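Local coordinates for dimethylsulfoniopropionate lyase (Roseovarius nubinhibens, PDB 4B29), which probably cleaves dimethylsulfoniopropionate to release dimethyl sulfide, as a metal-binding lyase of the cupin type, at residues R36-A41 / L199-W204. Sequence-based numbering, arbitrary orientation. Where two conformers were deposited one is given.
With EDO (1,2-ethanediol), chain F.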
loop_
_atom_site.group_PDB
_atom_site.type_symbol
_atom_site.label_atom_id
_atom_site.label_comp_id
_atom_site.label_asym_id
_atom_site.label_seq_id
_atom_site.Cartn_x
_atom_site.Cartn_y
_atom_site.Cartn_z
ATOM N N ARG A 36 9.638 8.833 -2.490
ATOM C CA ARG A 36 9.822 9.784 -3.549
ATOM C C ARG A 36 10.806 9.238 -4.593
ATOM O O ARG A 36 10.599 9.369 -5.821
ATOM C CB ARG A 36 10.349 11.111 -2.976
ATOM C CG ARG A 36 10.468 12.192 -4.062
ATOM C CD ARG A 36 10.891 13.574 -3.491
ATOM N NE ARG A 36 10.874 14.537 -4.599
ATOM C CZ ARG A 36 10.699 15.860 -4.481
ATOM N NH1 ARG A 36 10.520 16.426 -3.280
ATOM N NH2 ARG A 36 10.672 16.622 -5.578
ATOM N N ASP A 37 11.879 8.621 -4.104
ATOM C CA ASP A 37 12.892 8.067 -5.011
ATOM C C ASP A 37 12.247 6.934 -5.853
ATOM O O ASP A 37 12.547 6.817 -7.058
ATOM C CB ASP A 37 14.040 7.436 -4.206
ATOM C CG ASP A 37 14.983 8.484 -3.562
ATOM O OD1 ASP A 37 14.960 9.669 -3.955
ATOM O OD2 ASP A 37 15.764 8.046 -2.680
ATOM N N TRP A 38 11.421 6.138 -5.188
ATOM C CA TRP A 38 10.692 5.005 -5.847
ATOM C C TRP A 38 9.786 5.581 -6.941
ATOM O O TRP A 38 9.806 5.131 -8.095
ATOM C CB TRP A 38 9.913 4.291 -4.785
ATOM C CG TRP A 38 9.062 3.115 -5.198
ATOM C CD1 TRP A 38 7.683 3.077 -5.229
ATOM C CD2 TRP A 38 9.512 1.785 -5.485
ATOM N NE1 TRP A 38 7.251 1.774 -5.509
ATOM C CE2 TRP A 38 8.363 0.981 -5.669
ATOM C CE3 TRP A 38 10.789 1.189 -5.566
ATOM C CZ2 TRP A 38 8.441 -0.384 -5.958
ATOM C CZ3 TRP A 38 10.865 -0.186 -5.856
ATOM C CH2 TRP A 38 9.688 -0.933 -6.060
ATOM N N HIS A 39 8.994 6.610 -6.588
ATOM C CA HIS A 39 8.157 7.239 -7.591
ATOM C C HIS A 39 8.940 7.762 -8.789
ATOM O O HIS A 39 8.556 7.528 -9.929
ATOM C CB HIS A 39 7.350 8.368 -6.904
ATOM C CG HIS A 39 6.473 9.150 -7.826
ATOM N ND1 HIS A 39 6.926 10.229 -8.551
ATOM C CD2 HIS A 39 5.137 9.074 -8.035
ATOM C CE1 HIS A 39 5.919 10.729 -9.254
ATOM N NE2 HIS A 39 4.835 10.039 -8.966
ATOM N N GLU A 40 10.066 8.448 -8.528
ATOM C CA GLU A 40 10.887 9.058 -9.571
ATOM C C GLU A 40 11.425 7.966 -10.486
ATOM O O GLU A 40 11.580 8.173 -11.686
ATOM C CB GLU A 40 12.105 9.787 -8.948
ATOM C CG GLU A 40 13.021 10.372 -10.042
ATOM C CD GLU A 40 13.968 11.462 -9.561
ATOM O OE1 GLU A 40 14.448 11.390 -8.409
ATOM O OE2 GLU A 40 14.242 12.393 -10.356
ATOM N N ALA A 41 11.750 6.823 -9.881
ATOM C CA ALA A 41 12.381 5.724 -10.643
ATOM C C ALA A 41 11.379 4.906 -11.476
ATOM O O ALA A 41 11.832 4.106 -12.317
ATOM C CB ALA A 41 13.120 4.777 -9.693
ATOM N N LEU A 199 4.220 -6.709 0.130
ATOM C CA LEU A 199 4.215 -5.338 0.693
ATOM C C LEU A 199 4.085 -4.417 -0.520
ATOM O O LEU A 199 4.859 -4.540 -1.487
ATOM C CB LEU A 199 5.535 -5.113 1.418
ATOM C CG LEU A 199 5.826 -3.708 2.010
ATOM C CD1 LEU A 199 4.804 -3.380 3.097
ATOM C CD2 LEU A 199 7.293 -3.614 2.542
ATOM N N THR A 200 3.099 -3.497 -0.476
ATOM C CA THR A 200 2.777 -2.680 -1.671
ATOM C C THR A 200 2.827 -1.202 -1.323
ATOM O O THR A 200 2.678 -0.831 -0.138
ATOM C CB THR A 200 1.349 -2.960 -2.175
ATOM O OG1 THR A 200 0.422 -2.723 -1.107
ATOM C CG2 THR A 200 1.230 -4.495 -2.614
ATOM N N LEU A 201 3.022 -0.386 -2.353
ATOM C CA LEU A 201 2.941 1.073 -2.184
ATOM C C LEU A 201 2.089 1.546 -3.372
ATOM O O LEU A 201 2.367 1.192 -4.538
ATOM C CB LEU A 201 4.351 1.702 -2.144
ATOM C CG LEU A 201 4.241 3.216 -1.844
ATOM C CD1 LEU A 201 5.410 3.692 -0.941
ATOM C CD2 LEU A 201 4.252 3.960 -3.177
ATOM N N VAL A 202 1.038 2.314 -3.079
ATOM C CA VAL A 202 -0.047 2.492 -4.070
ATOM C C VAL A 202 -0.366 3.982 -4.191
ATOM O O VAL A 202 -0.406 4.681 -3.183
ATOM C CB VAL A 202 -1.288 1.759 -3.552
ATOM C CG1 VAL A 202 -2.514 1.970 -4.462
ATOM C CG2 VAL A 202 -0.957 0.245 -3.402
ATOM N N LEU A 203 -0.557 4.436 -5.415
ATOM C CA LEU A 203 -1.021 5.825 -5.635
ATOM C C LEU A 203 -2.516 5.831 -5.981
ATOM O O LEU A 203 -3.068 4.861 -6.589
ATOM C CB LEU A 203 -0.322 6.445 -6.842
ATOM C CG LEU A 203 1.235 6.390 -6.894
ATOM C CD1 LEU A 203 1.760 7.156 -8.067
ATOM C CD2 LEU A 203 1.811 6.966 -5.561
ATOM N N TRP A 204 -3.169 6.970 -5.662
ATOM C CA TRP A 204 -4.608 7.103 -5.969
ATOM C C TRP A 204 -4.840 8.458 -6.597
ATOM O O TRP A 204 -4.124 9.432 -6.268
ATOM C CB TRP A 204 -5.445 7.100 -4.665
ATOM C CG TRP A 204 -5.262 5.944 -3.735
ATOM C CD1 TRP A 204 -4.097 5.556 -3.028
ATOM C CD2 TRP A 204 -6.221 4.938 -3.482
ATOM N NE1 TRP A 204 -4.368 4.430 -2.295
ATOM C CE2 TRP A 204 -5.658 4.031 -2.554
ATOM C CE3 TRP A 204 -7.541 4.736 -3.917
ATOM C CZ2 TRP A 204 -6.358 2.906 -2.068
ATOM C CZ3 TRP A 204 -8.257 3.596 -3.408
ATOM C CH2 TRP A 204 -7.666 2.730 -2.491
HETATM C C1 EDO F . -2.581 -0.515 -0.725
HETATM O O1 EDO F . -2.180 -1.854 -1.026
HETATM C C2 EDO F . -3.499 -0.603 0.465
HETATM O O2 EDO F . -4.027 0.703 0.581
#
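Trp38 and His39 both carry CG anti to the backbone N, chi1 179° in Trp38, which swings their rings off the helix toward the strand. Leu201 answers from the strand with CG likewise anti to its backbone N (chi1 -175°). Its CD2 lies 4.1 Å from CD1 of Trp38, on the pyrrole part of the indole, and meets the ring obliquely. The two side chains run alongside each other, pointing opposite ways. One residue on in the helix and two on in the strand, Leu203 lies roughly perpendicular to the His39 side chain. Leu203 CD1 comes to the imidazole edge, in the ring plane, 3.9 Å from His39 CD2. No hydrogen bond joins helix and strand, and all four touching residues are buried. Trp38 NE1 and His39 NE2 find partners outside the two segments: Trp38 NE1 bonds to Ser157 OG, which also bonds to Leu201 O, and His39 NE2 bonds to Ala49 O. These bonds would help to fix how the rings are turned. The protein belongs to the cupin family DddQ. Here the end of the N-terminal helix 24-41 packs on the outer face of a sheet of the cupin barrel, on strand 198-205. The other face of this strand carries Thr200, Val202 and Trp204, turned to the side of the zinc site of His150, Glu154 and His189. A 1,2-ethanediol, probably from the crystallisation liquor, lies there. Its O1 is hydrogen-bonded to Thr200 OG1 at 2.7 Å, and the diol also bonds to Thr135 OG1. Trp204 meets His150 ring to ring.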